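Local coordinates for protein dehalogenase (PDB 6A41) that probably catalyses dehalogenation on a Rossmann-type framework related to the short-chain dehydrogenase/reductase family, at residues 122-127 / 168-173; 130-135 / 222-227; 5-10 / 74-79. One frame throughout, in Å; residues are numbered along the deposited sequence.

In the fold
The three interactions meet on one parallel sheet, near the N-terminal ends of its strands 7-10, 79-83, 129-136 and 172-179. Proteins of the short-chain dehydrogenase/reductase fold build the active site at the C-terminal ends of these strands, so all three are probably structural packing away from it. The contact centres lie about 12 Å (2 and 3), 13 Å (1 and 3) and 14 Å (1 and 2) apart. Salt bridges join them: Arg-126 NH2 of interaction 1 to Asp-78 OD1 of interaction 3 at 2.6 Å, and Arg-6 NH2 of interaction 3 to Asp-227 OD2 of interaction 2 at 2.9 Å. Met-123 also packs on Ile-131 and Ile-77, and Cys-225 on Ala-79.

Interaction 1: 122-127 / 168-173; sequences SMRKRK and GRDSIT
Lys-127 and Asp-170 bring the two backbones closest, CA to CA 4.7 Å, where helix 98-126 has just ended and Lys-127 takes positive phi, facing the turn that leads into strand 172-179. Beside this approach, Asp-170 works with both of its oxygens. Arg-124 NH1 bonds to Asp-170 OD2 at 2.9 Å with an N-H...O angle of 162°. The oxygen lies in the guanidinium plane, at its edge, whereas NH1 stands above the carboxylate plane, and the two planes are nearly perpendicular at 88°. The other branch, Asp-170 OD1, receives Lys-127 NZ at 3.1 Å, also from above the carboxylate plane. Bends at chi2 and chi4 curl the lysine chain, and Lys-127 NZ makes a further weak bond to Arg-124 O at 3.3 Å. Deeper in, the tip of Ile-172 fits against the helix: CD1 touches Met-123 CB (selenomethionine) at 3.5 Å and Arg-124 CG at 4.0 Å. Leu-167 of helix 160-167 packs on both Ile-172 and Arg-124. One carboxylate thus holds two cations, one per oxygen, in a salt-bridge network tying the helix end to the turn before the strand; the pair of positive groups would be expected to favour the ionised form of Asp-170.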
# COMPACT_ATOMS: atom_id res chain seq x y z
N SER A 122 22.89 3.11 22.08
CA SER A 122 22.55 3.71 23.37
C SER A 122 21.11 3.45 23.80
O SER A 122 20.84 3.27 24.99
CB SER A 122 22.81 5.22 23.38
OG SER A 122 21.89 5.93 22.51
N MSE A 123 20.21 3.39 22.83
CA MSE A 123 18.78 3.09 23.07
C MSE A 123 18.60 1.68 23.44
O MSE A 123 17.76 1.36 24.29
CB MSE A 123 17.93 3.39 21.83
CG MSE A 123 18.11 4.85 21.42
SE MSE A 123 16.93 5.23 19.89
CE MSE A 123 16.83 7.16 20.07
N ARG A 124 19.35 0.77 22.80
CA ARG A 124 19.16 -0.63 23.07
C ARG A 124 19.47 -0.99 24.54
O ARG A 124 18.77 -1.80 25.16
CB ARG A 124 19.97 -1.51 22.13
CG ARG A 124 19.53 -1.40 20.64
CD ARG A 124 20.30 -2.56 20.01
NE ARG A 124 20.15 -2.91 18.65
CZ ARG A 124 19.32 -3.82 18.22
NH1 ARG A 124 18.44 -4.39 18.99
NH2 ARG A 124 19.31 -4.06 16.95
N LYS A 125 20.52 -0.35 25.02
CA LYS A 125 20.99 -0.58 26.36
C LYS A 125 19.89 -0.11 27.28
O LYS A 125 19.77 -0.70 28.30
CB LYS A 125 22.24 0.29 26.61
CG LYS A 125 23.59 -0.17 26.05
CD LYS A 125 24.00 -1.47 26.69
CE LYS A 125 25.49 -1.65 26.56
NZ LYS A 125 25.91 -2.93 27.18
N ARG A 126 19.22 1.02 26.96
CA ARG A 126 17.97 1.51 27.73
C ARG A 126 16.64 0.73 27.55
O ARG A 126 15.76 0.77 28.42
CB ARG A 126 17.69 3.01 27.43
CG ARG A 126 18.92 3.85 27.75
CD ARG A 126 19.07 5.18 27.02
NE ARG A 126 17.78 5.83 26.77
CZ ARG A 126 17.02 6.36 27.74
NH1 ARG A 126 17.42 6.37 29.04
NH2 ARG A 126 15.89 6.92 27.43
N LYS A 127 16.49 -0.06 26.48
CA LYS A 127 15.24 -0.65 26.08
C LYS A 127 14.14 0.40 25.87
O LYS A 127 13.00 0.17 26.24
CB LYS A 127 14.73 -1.73 27.00
CG LYS A 127 15.81 -2.77 27.37
CD LYS A 127 16.01 -3.74 26.27
CE LYS A 127 16.98 -4.80 26.75
NZ LYS A 127 17.92 -4.98 25.68
N GLY A 168 12.69 -3.65 17.38
CA GLY A 168 11.39 -3.73 18.10
C GLY A 168 11.43 -4.54 19.37
O GLY A 168 10.70 -4.22 20.36
N ARG A 169 12.29 -5.54 19.41
CA ARG A 169 12.36 -6.31 20.63
C ARG A 169 12.99 -5.53 21.80
O ARG A 169 12.81 -5.90 23.01
CB ARG A 169 13.05 -7.64 20.40
CG ARG A 169 12.22 -8.64 19.52
CD ARG A 169 10.73 -8.77 19.94
NE ARG A 169 10.22 -10.00 19.30
CZ ARG A 169 9.06 -10.14 18.73
NH1 ARG A 169 8.29 -9.12 18.68
NH2 ARG A 169 8.67 -11.22 18.14
N ASP A 170 13.73 -4.50 21.48
CA ASP A 170 14.25 -3.58 22.49
C ASP A 170 13.33 -2.38 22.77
O ASP A 170 13.76 -1.40 23.36
CB ASP A 170 15.60 -3.15 22.04
CG ASP A 170 16.70 -4.23 22.32
OD1 ASP A 170 16.40 -5.22 23.04
OD2 ASP A 170 17.82 -4.05 21.81
N SER A 171 12.08 -2.51 22.32
CA SER A 171 11.05 -1.57 22.44
C SER A 171 11.31 -0.22 21.73
O SER A 171 10.58 0.73 21.95
CB SER A 171 10.65 -1.30 23.90
OG SER A 171 10.41 -2.51 24.58
N ILE A 172 12.19 -0.14 20.80
CA ILE A 172 12.40 1.09 20.14
C ILE A 172 11.52 1.09 18.90
O ILE A 172 11.51 0.10 18.13
CB ILE A 172 13.88 1.09 19.71
CG1 ILE A 172 14.76 1.12 20.97
CG2 ILE A 172 14.22 2.20 18.74
CD1 ILE A 172 16.12 0.64 20.62
N THR A 173 10.80 2.17 18.66
CA THR A 173 9.99 2.22 17.42
C THR A 173 10.73 2.98 16.32
O THR A 173 11.58 3.81 16.59
CB THR A 173 8.61 2.88 17.61
OG1 THR A 173 8.75 4.29 17.83
CG2 THR A 173 7.82 2.23 18.73

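Interaction 2: 130-135 / 222-227; sequences RIVFVS and CFLCSD
The guanidinium of Arg-130 meets Ser-226 at its edge: Ser-226 O lies in its plane, with Asp-227 C also in plane and Leu-224 O near it. Cys-225 O and Asp-227 CA approach obliquely. This is a strand-helix contact of a Rossmann-type fold, in which the end of helix 214-225 packs against strand 129-136 of the parallel sheet. The arginine grips one carbonyl side-on. Arg-130 NE reaches Ser-226 O at 3.1 Å with an N-H...O angle of 144°, and Arg-130 NH2 reaches the same oxygen at 2.9 Å and 154°. Both donors come from one face of the carbonyl plane, standing above it. A bend at chi2 (-84°) turns Arg-130 CD toward the helix end, where it comes to 3.1 Å from Leu-224 O. Of the carbonyls at the helix end, that of Ser-226 is the one clearly bonded to the arginine, with those of Leu-224 and Cys-225 close by. Asp-227 OD1 is nearby but well out of the guanidinium plane, so it adds charge proximity alone; the carboxylate of Asp-227 is engaged by Arg-6, in a salt bridge through OD2.

Further along the strand the contact becomes apolar. Val-132 points toward the helix and presents CG2, held beside its backbone N, to Leu-224 CB at 3.9 Å and to Cys-225 SG at 4.0 Å. Ala-79 of the neighbouring strand 79-83 also packs on Cys-225, and Val-177 of strand 172-179 on Leu-224. On the helix side, Phe-223 stacks on Phe-223 of the second subunit. The turn that sets the accepting carbonyl is itself secured, for Phe-223 O takes Ser-226 N and also Ser-226 OG, the hydroxyl lying 2.7 Å away on a lone pair in the carbonyl plane.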
# COMPACT_ATOMS: atom_id res chain seq x y z
N ARG A 130 12.92 6.06 20.12
CA ARG A 130 12.11 6.42 19.01
C ARG A 130 13.04 6.87 17.89
O ARG A 130 13.96 7.68 18.12
CB ARG A 130 11.19 7.59 19.33
CG ARG A 130 10.24 7.35 20.43
CD ARG A 130 9.05 6.64 19.86
NE ARG A 130 8.03 6.48 20.88
CZ ARG A 130 8.01 5.59 21.84
NH1 ARG A 130 8.93 4.63 21.95
NH2 ARG A 130 7.02 5.57 22.65
N ILE A 131 12.87 6.37 16.70
CA ILE A 131 13.60 6.91 15.57
C ILE A 131 12.55 7.38 14.50
O ILE A 131 11.67 6.55 14.13
CB ILE A 131 14.47 5.82 14.89
CG1 ILE A 131 15.45 5.05 15.76
CG2 ILE A 131 15.20 6.39 13.68
CD1 ILE A 131 16.62 5.78 16.12
N VAL A 132 12.56 8.64 14.11
CA VAL A 132 11.60 9.16 13.11
C VAL A 132 12.39 9.70 11.93
O VAL A 132 13.29 10.55 12.11
CB VAL A 132 10.66 10.23 13.66
CG1 VAL A 132 9.76 10.84 12.55
CG2 VAL A 132 9.94 9.81 14.96
N PHE A 133 12.16 9.13 10.75
CA PHE A 133 12.70 9.67 9.54
C PHE A 133 11.78 10.74 9.04
O PHE A 133 10.56 10.49 8.75
CB PHE A 133 12.93 8.56 8.50
CG PHE A 133 14.01 7.57 8.88
CD1 PHE A 133 13.75 6.53 9.74
CD2 PHE A 133 15.24 7.61 8.30
CE1 PHE A 133 14.71 5.58 10.08
CE2 PHE A 133 16.24 6.68 8.68
CZ PHE A 133 15.96 5.72 9.60
N VAL A 134 12.27 11.92 8.82
CA VAL A 134 11.39 12.92 8.15
C VAL A 134 11.62 12.77 6.66
O VAL A 134 12.74 12.99 6.18
CB VAL A 134 11.70 14.33 8.49
CG1 VAL A 134 10.59 15.25 8.00
CG2 VAL A 134 11.79 14.43 10.01
N SER A 135 10.57 12.34 5.96
CA SER A 135 10.73 11.88 4.56
C SER A 135 9.63 12.51 3.66
O SER A 135 9.10 13.57 4.02
CB SER A 135 10.67 10.32 4.47
OG SER A 135 11.11 9.86 3.20
N CYS A 222 6.46 15.03 16.61
CA CYS A 222 6.36 14.98 18.03
C CYS A 222 5.44 13.86 18.58
O CYS A 222 5.79 13.12 19.51
CB CYS A 222 5.93 16.30 18.63
SG CYS A 222 7.28 17.51 18.54
N PHE A 223 4.28 13.72 17.93
CA PHE A 223 3.44 12.63 18.32
C PHE A 223 4.20 11.24 18.19
O PHE A 223 4.18 10.45 19.19
CB PHE A 223 2.11 12.59 17.49
CG PHE A 223 1.35 11.25 17.70
CD1 PHE A 223 0.78 10.98 18.92
CD2 PHE A 223 1.32 10.30 16.69
CE1 PHE A 223 0.15 9.72 19.21
CE2 PHE A 223 0.69 9.08 16.89
CZ PHE A 223 0.13 8.80 18.12
N LEU A 224 4.90 10.99 17.09
CA LEU A 224 5.58 9.70 16.95
C LEU A 224 6.72 9.53 17.96
O LEU A 224 7.00 8.38 18.34
CB LEU A 224 6.12 9.49 15.54
CG LEU A 224 4.96 9.40 14.53
CD1 LEU A 224 5.56 9.55 13.13
CD2 LEU A 224 4.14 8.11 14.67
N CYS A 225 7.33 10.64 18.41
CA CYS A 225 8.31 10.63 19.53
C CYS A 225 7.73 10.33 20.94
O CYS A 225 8.51 10.07 21.84
CB CYS A 225 9.15 11.90 19.57
SG CYS A 225 10.07 12.24 18.08
N SER A 226 6.41 10.45 21.12
CA SER A 226 5.77 10.41 22.43
C SER A 226 5.55 8.98 22.87
O SER A 226 5.53 7.96 22.05
CB SER A 226 4.38 11.19 22.46
OG SER A 226 3.35 10.42 21.75
N ASP A 227 5.29 8.90 24.16
CA ASP A 227 4.93 7.58 24.76
C ASP A 227 3.64 7.01 24.22
O ASP A 227 3.53 5.82 24.03
CB ASP A 227 4.85 7.69 26.26
CG ASP A 227 6.16 7.79 26.87
OD1 ASP A 227 7.25 7.81 26.21
OD2 ASP A 227 6.13 7.95 28.09

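Interaction 3: 5-10 / 74-79; sequences DRVILI and HGHIDA
Strand 7-10, the first along the chain in the Rossmann-type sheet, pairs here in parallel with the start of strand 79-83, and Val-7 meets Asp-78 and Ala-79 where the pairing begins. Helix 63-74 and the loop after it bring the second segment alongside this interior strand, whose other neighbour is 31-34. Two successive amides converge on one acceptor: Asp-78 N bonds to Val-7 O at 2.7 Å and Ala-79 N at 3.1 Å, both in the carbonyl plane. The helical backbone angles of Asp-78 (-83°/-36°) turn the two N-H groups to the same oxygen. Two residues further along the first strand, Leu-9 N donates to Ala-79 O at 2.8 Å, continuing the parallel pairing past the Ile-8/Ala-79 bridge.

The carboxylate of Asp-78 adds a side-chain bond at the strand's start. Val-7 N donates to Asp-78 OD2 at 2.9 Å, nearly straight at 171°, on the oxygen's anti lone pair; His-76 NE2 makes a weak bond to the same oxygen. Arg-6 crosses Asp-78 at about a right angle, its CD 3.7 Å from CG of the aspartate, while its NH2 pairs with Asp-227. Val-7 CG2 lies 3.6 Å from His-76 NE2, and Leu-9 CD2 meets Ile-77 CD1 at 3.8 Å. Met-66 of helix 63-74 lies on Leu-9, and Ala-70 and Leu-71 lie on Ile-77.

Since Arg-126 takes OD1, both oxygens of Asp-78 are in use: it ties the amide at the start of strand 7-10 to helix 98-126, and the nearby cations would be expected to favour its charged form.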
# COMPACT_ATOMS: atom_id res chain seq x y z
N ASP A 5 10.26 15.64 29.77
CA ASP A 5 11.46 14.90 30.18
C ASP A 5 11.92 13.97 29.03
O ASP A 5 12.35 12.87 29.30
CB ASP A 5 11.17 14.06 31.45
CG ASP A 5 10.88 14.97 32.71
OD1 ASP A 5 11.44 16.04 32.87
OD2 ASP A 5 10.01 14.60 33.50
N ARG A 6 11.61 14.30 27.75
CA ARG A 6 12.16 13.48 26.66
C ARG A 6 13.26 14.28 25.99
O ARG A 6 13.01 15.45 25.68
CB ARG A 6 11.08 13.08 25.62
CG ARG A 6 9.98 12.17 26.16
CD ARG A 6 10.55 10.79 26.53
NE ARG A 6 9.56 10.00 27.27
CZ ARG A 6 9.54 9.83 28.59
NH1 ARG A 6 10.42 10.41 29.39
NH2 ARG A 6 8.57 9.11 29.13
N VAL A 7 14.39 13.66 25.73
CA VAL A 7 15.52 14.27 25.03
C VAL A 7 15.37 13.88 23.55
O VAL A 7 15.42 12.64 23.22
CB VAL A 7 16.90 13.75 25.58
CG1 VAL A 7 18.05 14.34 24.79
CG2 VAL A 7 17.00 14.08 27.07
N ILE A 8 15.18 14.91 22.70
CA ILE A 8 14.95 14.72 21.28
C ILE A 8 16.13 15.32 20.52
O ILE A 8 16.38 16.51 20.66
CB ILE A 8 13.66 15.38 20.87
CG1 ILE A 8 12.58 14.66 21.68
CG2 ILE A 8 13.40 15.21 19.39
CD1 ILE A 8 11.24 15.07 21.39
N LEU A 9 16.80 14.55 19.68
CA LEU A 9 17.86 15.10 18.85
C LEU A 9 17.31 15.29 17.46
O LEU A 9 16.83 14.33 16.85
CB LEU A 9 18.96 14.01 18.80
CG LEU A 9 20.04 14.28 17.81
CD1 LEU A 9 20.66 15.63 18.11
CD2 LEU A 9 21.05 13.08 17.85
N ILE A 10 17.36 16.49 16.90
CA ILE A 10 16.85 16.75 15.59
C ILE A 10 18.09 17.10 14.71
O ILE A 10 18.92 17.93 15.08
CB ILE A 10 15.93 17.96 15.57
CG1 ILE A 10 14.75 17.82 16.59
CG2 ILE A 10 15.36 18.19 14.15
CD1 ILE A 10 13.93 19.08 16.81
N HIS A 74 23.06 14.95 28.27
CA HIS A 74 22.18 14.41 29.31
C HIS A 74 22.36 12.98 29.63
O HIS A 74 21.78 12.47 30.62
CB HIS A 74 20.68 14.62 28.95
CG HIS A 74 20.36 16.04 28.84
ND1 HIS A 74 20.42 16.87 29.95
CD2 HIS A 74 20.21 16.84 27.77
CE1 HIS A 74 20.23 18.13 29.57
NE2 HIS A 74 20.08 18.13 28.25
N GLY A 75 23.21 12.33 28.87
CA GLY A 75 23.48 10.90 29.14
C GLY A 75 22.71 10.04 28.19
O GLY A 75 22.96 8.85 28.15
N HIS A 76 21.64 10.55 27.53
CA HIS A 76 20.85 9.68 26.66
C HIS A 76 20.12 10.49 25.67
O HIS A 76 20.02 11.64 25.84
CB HIS A 76 19.83 8.85 27.50
CG HIS A 76 18.74 9.64 28.12
ND1 HIS A 76 18.92 10.41 29.24
CD2 HIS A 76 17.47 9.91 27.68
CE1 HIS A 76 17.80 11.04 29.54
NE2 HIS A 76 16.91 10.78 28.60
N ILE A 77 19.59 9.79 24.68
CA ILE A 77 18.67 10.35 23.66
C ILE A 77 17.38 9.49 23.61
O ILE A 77 17.45 8.28 23.38
CB ILE A 77 19.32 10.41 22.25
CG1 ILE A 77 20.52 11.38 22.28
CG2 ILE A 77 18.33 10.82 21.18
CD1 ILE A 77 21.49 11.12 21.11
N ASP A 78 16.22 10.10 23.82
CA ASP A 78 14.98 9.35 23.77
C ASP A 78 14.47 9.20 22.35
O ASP A 78 13.76 8.20 22.03
CB ASP A 78 13.90 10.03 24.59
CG ASP A 78 14.17 9.93 26.09
OD1 ASP A 78 14.28 8.78 26.59
OD2 ASP A 78 14.39 10.96 26.73
N ALA A 79 14.66 10.23 21.50
CA ALA A 79 14.23 10.18 20.13
C ALA A 79 15.21 10.83 19.17
O ALA A 79 15.79 11.93 19.50
CB ALA A 79 12.90 10.95 19.99